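Local coordinates for protein integral membrane indolylacetylinositol arabinosyltransferase EmbC (Mycolicibacterium smegmatis, PDB 7BVE) that probably transfers arabinose units to build the arabinan of the mycobacterial cell wall, working as a multi-pass membrane glycosyltransferase, and binds the drug ethambutol, at residues Asp280-Thr285 against Asn298-Phe303; Gly232-Leu237 against Arg407-Ala412; Ser601-Thr606 against Trp664-Gly669. One frame throughout, in Å; residues are numbered along the deposited sequence.

Interaction 1: residues Asp280-Thr285 against Asn298-Phe303; sequences DGYILT and NYYRWF. With 95E (Ethambutol), chain G.
The ethambutol pocket of this GT-C-type membrane glycosyltransferase is walled in part by the first turn of helix 281-293, which is backed here by the loop that follows the same helix. Tyr282 joins drug and loop. With CG anti to the backbone N (chi1 -163°), its ring reaches out from the helix and receives the ligand over one face, where CE1 lies 3.5 Å from N6 of ethambutol. Ile283 adds an apolar wall, its CD1 3.5 Å from ligand atom C5. Tyr282 and Tyr300 run side by side in opposing senses as an oblique aromatic pair, ring planes 34° apart, with CE2 of Tyr282 3.6 Å from CD2 of Tyr300. At its tip, the Tyr282 hydroxyl gives a weak hydrogen bond to OD1 of Asn298, the amide plane standing steeply across the ring. Trp965, also of the pocket, touches Tyr282 from the C-terminal region, and Tyr299 anchors its own hydroxyl on the carbonyl of Phe977. One turn along the helix, Thr285 sets CG2 against CE2 of Tyr299 at 3.7 Å, while its OG1 donates to the carbonyl O of Gly281 at 2.6 Å, in the carbonyl plane, beside the helical bond from Thr285 N.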
loop_
_atom_site.group_PDB
_atom_site.type_symbol
_atom_site.label_atom_id
_atom_site.label_comp_id
_atom_site.label_asym_id
_atom_site.label_seq_id
_atom_site.Cartn_x
_atom_site.Cartn_y
_atom_site.Cartn_z
ATOM N N ASP A 280 -4.869 -24.521 4.555
ATOM C CA ASP A 280 -5.329 -25.900 4.564
ATOM C C ASP A 280 -4.563 -26.757 5.546
ATOM O O ASP A 280 -5.163 -27.584 6.236
ATOM C CB ASP A 280 -5.212 -26.512 3.172
ATOM C CG ASP A 280 -6.135 -25.869 2.180
ATOM O OD1 ASP A 280 -7.178 -25.331 2.598
ATOM O OD2 ASP A 280 -5.819 -25.907 0.977
ATOM N N GLY A 281 -3.248 -26.574 5.632
ATOM C CA GLY A 281 -2.485 -27.275 6.643
ATOM C C GLY A 281 -2.767 -26.753 8.032
ATOM O O GLY A 281 -2.687 -27.496 9.011
ATOM N N TYR A 282 -3.140 -25.476 8.120
ATOM C CA TYR A 282 -3.563 -24.843 9.361
ATOM C C TYR A 282 -4.767 -25.566 9.955
ATOM O O TYR A 282 -4.721 -26.086 11.077
ATOM C CB TYR A 282 -3.903 -23.387 9.051
ATOM C CG TYR A 282 -3.970 -22.461 10.229
ATOM C CD1 TYR A 282 -5.130 -22.306 10.953
ATOM C CD2 TYR A 282 -2.855 -21.762 10.639
ATOM C CE1 TYR A 282 -5.175 -21.465 12.036
ATOM C CE2 TYR A 282 -2.895 -20.918 11.714
ATOM C CZ TYR A 282 -4.051 -20.780 12.411
ATOM O OH TYR A 282 -4.087 -19.938 13.489
ATOM N N ILE A 283 -5.841 -25.650 9.171
ATOM C CA ILE A 283 -7.085 -26.274 9.603
ATOM C C ILE A 283 -6.932 -27.782 9.747
ATOM O O ILE A 283 -7.519 -28.384 10.653
ATOM C CB ILE A 283 -8.195 -25.884 8.614
ATOM C CG1 ILE A 283 -8.393 -24.375 8.644
ATOM C CG2 ILE A 283 -9.508 -26.551 8.936
ATOM C CD1 ILE A 283 -9.257 -23.870 7.555
ATOM N N LEU A 284 -6.115 -28.415 8.905
ATOM C CA LEU A 284 -5.929 -29.856 9.024
ATOM C C LEU A 284 -5.155 -30.218 10.287
ATOM O O LEU A 284 -5.485 -31.199 10.960
ATOM C CB LEU A 284 -5.226 -30.394 7.782
ATOM C CG LEU A 284 -5.064 -31.908 7.691
ATOM C CD1 LEU A 284 -6.409 -32.589 7.624
ATOM C CD2 LEU A 284 -4.225 -32.272 6.493
ATOM N N THR A 285 -4.175 -29.399 10.669
ATOM C CA THR A 285 -3.412 -29.675 11.880
ATOM C C THR A 285 -4.239 -29.407 13.132
ATOM O O THR A 285 -4.180 -30.185 14.099
ATOM C CB THR A 285 -2.143 -28.836 11.872
ATOM O OG1 THR A 285 -1.442 -29.066 10.648
ATOM C CG2 THR A 285 -1.249 -29.230 13.000
ATOM N N ASN A 298 -6.940 -23.136 18.960
ATOM C CA ASN A 298 -6.149 -22.573 17.882
ATOM C C ASN A 298 -4.695 -22.869 18.191
ATOM O O ASN A 298 -4.196 -22.528 19.267
ATOM C CB ASN A 298 -6.393 -21.078 17.745
ATOM C CG ASN A 298 -5.843 -20.516 16.460
ATOM O OD1 ASN A 298 -5.174 -21.202 15.702
ATOM N ND2 ASN A 298 -6.163 -19.273 16.187
ATOM N N TYR A 299 -4.016 -23.499 17.246
ATOM C CA TYR A 299 -2.835 -24.272 17.586
ATOM C C TYR A 299 -1.564 -23.468 17.379
ATOM O O TYR A 299 -0.598 -23.621 18.127
ATOM C CB TYR A 299 -2.853 -25.541 16.745
ATOM C CG TYR A 299 -1.767 -26.541 16.972
ATOM C CD1 TYR A 299 -1.718 -27.289 18.131
ATOM C CD2 TYR A 299 -0.842 -26.807 15.979
ATOM C CE1 TYR A 299 -0.744 -28.234 18.314
ATOM C CE2 TYR A 299 0.127 -27.745 16.151
ATOM C CZ TYR A 299 0.170 -28.457 17.314
ATOM O OH TYR A 299 1.143 -29.400 17.483
ATOM N N TYR A 300 -1.557 -22.590 16.389
ATOM C CA TYR A 300 -0.356 -21.869 16.020
ATOM C C TYR A 300 -0.261 -20.489 16.646
ATOM O O TYR A 300 0.776 -19.847 16.508
ATOM C CB TYR A 300 -0.271 -21.747 14.498
ATOM C CG TYR A 300 -0.088 -23.060 13.776
ATOM C CD1 TYR A 300 1.153 -23.660 13.696
ATOM C CD2 TYR A 300 -1.157 -23.692 13.172
ATOM C CE1 TYR A 300 1.324 -24.850 13.041
ATOM C CE2 TYR A 300 -0.995 -24.883 12.514
ATOM C CZ TYR A 300 0.245 -25.455 12.451
ATOM O OH TYR A 300 0.409 -26.643 11.791
ATOM N N ARG A 301 -1.292 -20.014 17.335
ATOM C CA ARG A 301 -1.256 -18.650 17.836
ATOM C C ARG A 301 -2.185 -18.548 19.038
ATOM O O ARG A 301 -3.072 -19.378 19.229
ATOM C CB ARG A 301 -1.623 -17.663 16.720
ATOM C CG ARG A 301 -1.305 -16.198 16.964
ATOM C CD ARG A 301 -1.438 -15.386 15.705
ATOM N NE ARG A 301 -1.248 -13.970 15.984
ATOM C CZ ARG A 301 -0.072 -13.349 16.058
ATOM N NH1 ARG A 301 -0.050 -12.057 16.328
ATOM N NH2 ARG A 301 1.058 -13.998 15.871
ATOM N N TRP A 302 -1.900 -17.555 19.883
ATOM C CA TRP A 302 -2.735 -17.087 20.998
ATOM C C TRP A 302 -2.871 -18.097 22.131
ATOM O O TRP A 302 -3.974 -18.332 22.609
ATOM C CB TRP A 302 -4.126 -16.632 20.555
ATOM C CG TRP A 302 -4.131 -15.508 19.598
ATOM C CD1 TRP A 302 -3.653 -14.265 19.810
ATOM C CD2 TRP A 302 -4.794 -15.471 18.339
ATOM N NE1 TRP A 302 -3.882 -13.482 18.720
ATOM C CE2 TRP A 302 -4.596 -14.196 17.805
ATOM C CE3 TRP A 302 -5.491 -16.413 17.580
ATOM C CZ2 TRP A 302 -5.075 -13.835 16.561
ATOM C CZ3 TRP A 302 -5.960 -16.048 16.351
ATOM C CH2 TRP A 302 -5.753 -14.776 15.852
ATOM N N PHE A 303 -1.755 -18.700 22.547
ATOM C CA PHE A 303 -1.582 -19.253 23.894
ATOM C C PHE A 303 -2.496 -20.436 24.196
ATOM O O PHE A 303 -2.737 -20.758 25.355
ATOM C CB PHE A 303 -1.775 -18.150 24.933
ATOM C CG PHE A 303 -0.706 -17.103 24.900
ATOM C CD1 PHE A 303 0.602 -17.442 24.728
ATOM C CD2 PHE A 303 -1.038 -15.773 24.879
ATOM C CE1 PHE A 303 1.557 -16.463 24.663
ATOM C CE2 PHE A 303 -0.078 -14.801 24.788
ATOM C CZ PHE A 303 1.215 -15.154 24.681
HETATM C C2 95E G . -7.662 -18.927 12.266
HETATM O O12 95E G . -3.169 -16.093 5.666
HETATM C C11 95E G . -4.052 -16.288 6.432
HETATM C C10 95E G . -3.786 -16.372 7.935
HETATM C C13 95E G . -2.299 -16.536 8.225
HETATM C C14 95E G . -1.706 -15.309 8.910
HETATM N N9 95E G . -4.497 -17.500 8.497
HETATM C C8 95E G . -5.766 -17.023 8.995
HETATM C C7 95E G . -6.107 -17.725 10.300
HETATM N N6 95E G . -6.734 -18.997 10.028
HETATM C C3 95E G . -7.967 -19.031 10.778
HETATM O O1 95E G . -7.887 -17.913 12.830
HETATM C C4 95E G . -8.679 -20.339 10.482
HETATM C C5 95E G . -8.404 -20.774 9.048
#

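Interaction 2: residues Gly232-Leu237 against Arg407-Ala412; sequences GALHVL and RLLPVA
Apolar packing carries most of this contact, a helix-helix junction beside the phosphopantetheine pocket that sets the last turn and a half of helix 214-238, predicted to span the membrane, against the start of helix 409-422. Leu234, its CG anti to the backbone N (chi1 -176°), points at the other helix and spreads its two methyls over it: CD2 lies 4.2 Å from CB of Ala412 and also meets CA of Leu409, while CD1 looks to CB of Leu408. One leucine thus bridges Leu408, Leu409 and Ala412, a single turn of the partner. The closer approach is between a methyl and a ring. Leu409 crosses His235 obliquely, and its CD2 comes in at the edge of the imidazole, near the ring plane, 3.6 Å from CD2 of His235.

NE2 of His235 and NH1 of Arg407 stand 5.6 Å apart, not in contact, so any electrostatic influence between them would depend on the histidine's protonation. The same imidazole touches the bound phosphopantetheine group and meets the ring of His245, another pocket residue. Asp238 OD2 accepts the backbone N-H groups of Leu408 and Leu409. Helix 456-467 reaches Leu234 and Ala412, helix 440-449 packs on Leu408, and helix 14-32 covers Ala233 and Leu237.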
loop_
_atom_site.group_PDB
_atom_site.type_symbol
_atom_site.label_atom_id
_atom_site.label_comp_id
_atom_site.label_asym_id
_atom_site.label_seq_id
_atom_site.Cartn_x
_atom_site.Cartn_y
_atom_site.Cartn_z
ATOM N N GLY A 232 -42.512 -28.140 14.379
ATOM C CA GLY A 232 -43.560 -29.027 13.885
ATOM C C GLY A 232 -44.953 -28.448 14.067
ATOM O O GLY A 232 -45.802 -28.538 13.169
ATOM N N ALA A 233 -45.198 -27.818 15.219
ATOM C CA ALA A 233 -46.476 -27.147 15.438
ATOM C C ALA A 233 -46.642 -25.947 14.514
ATOM O O ALA A 233 -47.759 -25.637 14.083
ATOM C CB ALA A 233 -46.595 -26.719 16.896
ATOM N N LEU A 234 -45.537 -25.276 14.178
ATOM C CA LEU A 234 -45.591 -24.182 13.211
ATOM C C LEU A 234 -45.983 -24.675 11.822
ATOM O O LEU A 234 -46.725 -23.996 11.103
ATOM C CB LEU A 234 -44.245 -23.469 13.162
ATOM C CG LEU A 234 -44.130 -22.245 12.268
ATOM C CD1 LEU A 234 -45.093 -21.190 12.737
ATOM C CD2 LEU A 234 -42.715 -21.713 12.289
ATOM N N HIS A 235 -45.513 -25.863 11.430
ATOM C CA HIS A 235 -45.956 -26.426 10.153
ATOM C C HIS A 235 -47.431 -26.806 10.173
ATOM O O HIS A 235 -48.135 -26.635 9.167
ATOM C CB HIS A 235 -45.126 -27.645 9.775
ATOM C CG HIS A 235 -45.542 -28.260 8.477
ATOM N ND1 HIS A 235 -46.467 -29.278 8.398
ATOM C CD2 HIS A 235 -45.198 -27.967 7.200
ATOM C CE1 HIS A 235 -46.654 -29.605 7.134
ATOM N NE2 HIS A 235 -45.896 -28.824 6.387
ATOM N N VAL A 236 -47.909 -27.349 11.296
ATOM C CA VAL A 236 -49.326 -27.706 11.391
ATOM C C VAL A 236 -50.201 -26.451 11.343
ATOM O O VAL A 236 -51.307 -26.467 10.787
ATOM C CB VAL A 236 -49.573 -28.554 12.654
ATOM C CG1 VAL A 236 -51.032 -28.898 12.828
ATOM C CG2 VAL A 236 -48.787 -29.838 12.564
ATOM N N LEU A 237 -49.696 -25.329 11.858
ATOM C CA LEU A 237 -50.419 -24.071 11.689
ATOM C C LEU A 237 -50.366 -23.579 10.246
ATOM O O LEU A 237 -51.342 -23.013 9.746
ATOM C CB LEU A 237 -49.867 -22.992 12.613
ATOM C CG LEU A 237 -50.029 -23.163 14.113
ATOM C CD1 LEU A 237 -49.427 -21.966 14.796
ATOM C CD2 LEU A 237 -51.474 -23.313 14.466
ATOM N N ARG A 407 -46.036 -18.778 3.756
ATOM C CA ARG A 407 -45.878 -19.694 4.875
ATOM C C ARG A 407 -44.645 -19.300 5.669
ATOM O O ARG A 407 -43.710 -18.713 5.128
ATOM C CB ARG A 407 -45.768 -21.139 4.393
ATOM C CG ARG A 407 -47.079 -21.723 3.922
ATOM C CD ARG A 407 -46.921 -23.107 3.352
ATOM N NE ARG A 407 -48.221 -23.697 3.071
ATOM C CZ ARG A 407 -48.398 -24.877 2.493
ATOM N NH1 ARG A 407 -47.354 -25.593 2.112
ATOM N NH2 ARG A 407 -49.622 -25.335 2.290
ATOM N N LEU A 408 -44.644 -19.634 6.959
ATOM C CA LEU A 408 -43.614 -19.168 7.882
ATOM C C LEU A 408 -42.522 -20.183 8.169
ATOM O O LEU A 408 -41.444 -19.793 8.634
ATOM C CB LEU A 408 -44.239 -18.758 9.212
ATOM C CG LEU A 408 -45.020 -17.461 9.225
ATOM C CD1 LEU A 408 -45.708 -17.324 10.537
ATOM C CD2 LEU A 408 -44.041 -16.346 9.053
ATOM N N LEU A 409 -42.778 -21.468 7.933
ATOM C CA LEU A 409 -41.762 -22.480 8.205
ATOM C C LEU A 409 -40.498 -22.356 7.349
ATOM O O LEU A 409 -39.407 -22.510 7.923
ATOM C CB LEU A 409 -42.378 -23.882 8.097
ATOM C CG LEU A 409 -41.440 -25.053 8.384
ATOM C CD1 LEU A 409 -40.977 -25.039 9.815
ATOM C CD2 LEU A 409 -42.114 -26.349 8.072
ATOM N N PRO A 410 -40.533 -22.081 6.030
ATOM C CA PRO A 410 -39.258 -21.815 5.348
ATOM C C PRO A 410 -38.561 -20.540 5.792
ATOM O O PRO A 410 -37.333 -20.464 5.696
ATOM C CB PRO A 410 -39.651 -21.772 3.868
ATOM C CG PRO A 410 -41.063 -21.555 3.849
ATOM C CD PRO A 410 -41.602 -22.246 5.025
ATOM N N VAL A 411 -39.282 -19.568 6.343
ATOM C CA VAL A 411 -38.623 -18.399 6.914
ATOM C C VAL A 411 -37.894 -18.770 8.206
ATOM O O VAL A 411 -36.772 -18.308 8.461
ATOM C CB VAL A 411 -39.653 -17.276 7.126
ATOM C CG1 VAL A 411 -39.021 -16.069 7.763
ATOM C CG2 VAL A 411 -40.284 -16.895 5.806
ATOM N N ALA A 412 -38.489 -19.652 9.015
ATOM C CA ALA A 412 -37.811 -20.110 10.226
ATOM C C ALA A 412 -36.608 -20.989 9.895
ATOM O O ALA A 412 -35.568 -20.923 10.570
ATOM C CB ALA A 412 -38.792 -20.859 11.120
#

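Interaction 3: residues Ser601-Thr606 against Trp664-Gly669; sequences SRRNRT and WFHFSG
Two antiparallel helices, predicted to span the membrane, meet in a helix-helix pair: the start of 602-619 runs against the end of 647-668, the short segments inclined at 163° with axes 9.4 Å apart. Arg602 can be followed outward from its backbone. Its CB points toward the partner helix, and chi1 of 65° puts CG in the crowded position between the backbone N and the carbonyl carbon, against CD2 of Phe665. CD then sits over the middle of that ring, 4.1 Å from the centroid and almost on its normal, a CH-pi contact. A bend at chi3 turns the chain across the face, so that NE comes 3.3 Å from CZ of Phe665. The guanidinium carbon and NH2 continue over the ring's rim, with the two planes 32° apart. Beyond the ring, NH1 makes a weak hydrogen bond to the carbonyl of Asp671, while Arg676 brings a like charge close to NH2.

Phe665 is also met at its edge, where OG1 of Thr606 lies near the ring plane. Arg603 approaches its ring end-on, planes steeply inclined. Bent at chi2 and chi3, it runs beside His666 in the same direction and carries NH2 over one face of the imidazole, 3.5 Å from CD2 of His666; CD1 of Phe667 lies over the rim of the opposite face. NE of Arg603 donates to OD1 of Asn604 at 3.3 Å, from above the amide carbonyl plane. Thr606 is itself tied back to its helix: OG1 donates to the carbonyl O of Arg602 at 2.7 Å, sharing that acceptor with the backbone N of Thr606.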
loop_
_atom_site.group_PDB
_atom_site.type_symbol
_atom_site.label_atom_id
_atom_site.label_comp_id
_atom_site.label_asym_id
_atom_site.label_seq_id
_atom_site.Cartn_x
_atom_site.Cartn_y
_atom_site.Cartn_z
ATOM N N SER A 601 -30.173 0.256 -28.046
ATOM C CA SER A 601 -29.244 0.981 -28.901
ATOM C C SER A 601 -27.905 0.267 -28.928
ATOM O O SER A 601 -27.378 -0.100 -27.876
ATOM C CB SER A 601 -29.043 2.407 -28.406
ATOM O OG SER A 601 -28.314 2.389 -27.201
ATOM N N ARG A 602 -27.343 0.104 -30.125
ATOM C CA ARG A 602 -26.080 -0.608 -30.255
ATOM C C ARG A 602 -24.884 0.240 -29.849
ATOM O O ARG A 602 -23.790 -0.306 -29.652
ATOM C CB ARG A 602 -25.936 -1.118 -31.682
ATOM C CG ARG A 602 -25.835 -0.042 -32.707
ATOM C CD ARG A 602 -25.912 -0.615 -34.103
ATOM N NE ARG A 602 -24.890 -1.628 -34.329
ATOM C CZ ARG A 602 -24.794 -2.359 -35.432
ATOM N NH1 ARG A 602 -25.630 -2.159 -36.440
ATOM N NH2 ARG A 602 -23.837 -3.270 -35.542
ATOM N N ARG A 603 -25.076 1.552 -29.705
ATOM C CA ARG A 603 -24.081 2.424 -29.088
ATOM C C ARG A 603 -23.787 1.978 -27.660
ATOM O O ARG A 603 -22.624 1.825 -27.266
ATOM C CB ARG A 603 -24.608 3.863 -29.130
ATOM C CG ARG A 603 -23.642 5.004 -28.829
ATOM C CD ARG A 603 -23.632 5.429 -27.374
ATOM N NE ARG A 603 -24.969 5.680 -26.849
ATOM C CZ ARG A 603 -25.645 6.812 -26.994
ATOM N NH1 ARG A 603 -26.854 6.927 -26.471
ATOM N NH2 ARG A 603 -25.117 7.825 -27.657
ATOM N N ASN A 604 -24.845 1.714 -26.888
ATOM C CA ASN A 604 -24.689 1.312 -25.496
ATOM C C ASN A 604 -24.099 -0.086 -25.380
ATOM O O ASN A 604 -23.295 -0.358 -24.480
ATOM C CB ASN A 604 -26.039 1.371 -24.793
ATOM C CG ASN A 604 -26.558 2.773 -24.647
ATOM O OD1 ASN A 604 -25.810 3.699 -24.365
ATOM N ND2 ASN A 604 -27.854 2.936 -24.825
ATOM N N ARG A 605 -24.472 -0.979 -26.294
ATOM C CA ARG A 605 -23.937 -2.333 -26.267
ATOM C C ARG A 605 -22.457 -2.356 -26.626
ATOM O O ARG A 605 -21.682 -3.126 -26.043
ATOM C CB ARG A 605 -24.741 -3.225 -27.204
ATOM C CG ARG A 605 -26.150 -3.483 -26.725
ATOM C CD ARG A 605 -26.732 -4.664 -27.436
ATOM N NE ARG A 605 -26.972 -4.420 -28.848
ATOM C CZ ARG A 605 -28.143 -4.045 -29.337
ATOM N NH1 ARG A 605 -28.289 -3.845 -30.631
ATOM N NH2 ARG A 605 -29.177 -3.892 -28.530
ATOM N N THR A 606 -22.034 -1.489 -27.548
ATOM C CA THR A 606 -20.614 -1.399 -27.863
ATOM C C THR A 606 -19.823 -0.780 -26.710
ATOM O O THR A 606 -18.685 -1.188 -26.443
ATOM C CB THR A 606 -20.436 -0.608 -29.153
ATOM O OG1 THR A 606 -21.256 -1.193 -30.166
ATOM C CG2 THR A 606 -19.014 -0.676 -29.629
ATOM N N TRP A 664 -18.551 6.061 -33.754
ATOM C CA TRP A 664 -19.086 6.087 -35.113
ATOM C C TRP A 664 -20.565 5.727 -35.139
ATOM O O TRP A 664 -21.329 6.294 -35.927
ATOM C CB TRP A 664 -18.318 5.135 -36.016
ATOM C CG TRP A 664 -18.794 5.188 -37.429
ATOM C CD1 TRP A 664 -18.591 6.194 -38.326
ATOM C CD2 TRP A 664 -19.599 4.214 -38.096
ATOM N NE1 TRP A 664 -19.194 5.894 -39.521
ATOM C CE2 TRP A 664 -19.822 4.683 -39.404
ATOM C CE3 TRP A 664 -20.137 2.984 -37.721
ATOM C CZ2 TRP A 664 -20.565 3.966 -40.335
ATOM C CZ3 TRP A 664 -20.873 2.272 -38.648
ATOM C CH2 TRP A 664 -21.081 2.765 -39.939
ATOM N N PHE A 665 -20.979 4.777 -34.295
ATOM C CA PHE A 665 -22.400 4.460 -34.140
ATOM C C PHE A 665 -23.190 5.653 -33.626
ATOM O O PHE A 665 -24.346 5.854 -34.011
ATOM C CB PHE A 665 -22.573 3.282 -33.185
ATOM C CG PHE A 665 -22.319 1.952 -33.808
ATOM C CD1 PHE A 665 -22.511 1.756 -35.158
ATOM C CD2 PHE A 665 -21.852 0.906 -33.042
ATOM C CE1 PHE A 665 -22.273 0.530 -35.723
ATOM C CE2 PHE A 665 -21.604 -0.317 -33.603
ATOM C CZ PHE A 665 -21.815 -0.507 -34.944
ATOM N N HIS A 666 -22.587 6.436 -32.733
ATOM C CA HIS A 666 -23.237 7.632 -32.210
ATOM C C HIS A 666 -23.414 8.687 -33.292
ATOM O O HIS A 666 -24.523 9.185 -33.512
ATOM C CB HIS A 666 -22.414 8.189 -31.054
ATOM C CG HIS A 666 -23.040 9.356 -30.359
ATOM N ND1 HIS A 666 -22.330 10.169 -29.506
ATOM C CD2 HIS A 666 -24.306 9.835 -30.370
ATOM C CE1 HIS A 666 -23.128 11.107 -29.029
ATOM N NE2 HIS A 666 -24.332 10.927 -29.540
ATOM N N PHE A 667 -22.328 9.047 -33.976
ATOM C CA PHE A 667 -22.364 10.187 -34.883
ATOM C C PHE A 667 -22.974 9.864 -36.237
ATOM O O PHE A 667 -23.412 10.783 -36.930
ATOM C CB PHE A 667 -20.958 10.747 -35.055
ATOM C CG PHE A 667 -20.448 11.454 -33.841
ATOM C CD1 PHE A 667 -21.325 12.005 -32.930
ATOM C CD2 PHE A 667 -19.094 11.523 -33.582
ATOM C CE1 PHE A 667 -20.862 12.642 -31.803
ATOM C CE2 PHE A 667 -18.625 12.158 -32.452
ATOM C CZ PHE A 667 -19.511 12.716 -31.563
ATOM N N SER A 668 -23.034 8.597 -36.631
ATOM C CA SER A 668 -23.671 8.258 -37.894
ATOM C C SER A 668 -25.185 8.141 -37.788
ATOM O O SER A 668 -25.868 8.246 -38.810
ATOM C CB SER A 668 -23.102 6.949 -38.440
ATOM O OG SER A 668 -21.730 7.089 -38.747
ATOM N N GLY A 669 -25.721 7.931 -36.589
ATOM C CA GLY A 669 -27.148 7.749 -36.415
ATOM C C GLY A 669 -27.647 6.448 -37.004
ATOM O O GLY A 669 -28.535 6.450 -37.861
#

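In the fold
All three contacts lie in what its family suggests is the membrane-embedded GT-C-type part, yet they differ sharply with depth. Interaction 1 is wholly buried near the centre of the chain, joins a helix to the loop that follows it, and relies on tyrosines and a weak polar bond beside the drug. Interaction 2, also buried but about 41 Å away between centres, brings together helices 170 residues apart through leucines, with His235 touching the bound phosphopantetheine. Interaction 3 lies at the surface, its centre about 57 Å from that of interaction 1 and about 53 Å from that of interaction 2, with one arginine laid over a phenylalanine and the tip of another over a histidine; its Phe667 packs on Ile439 of the second subunit.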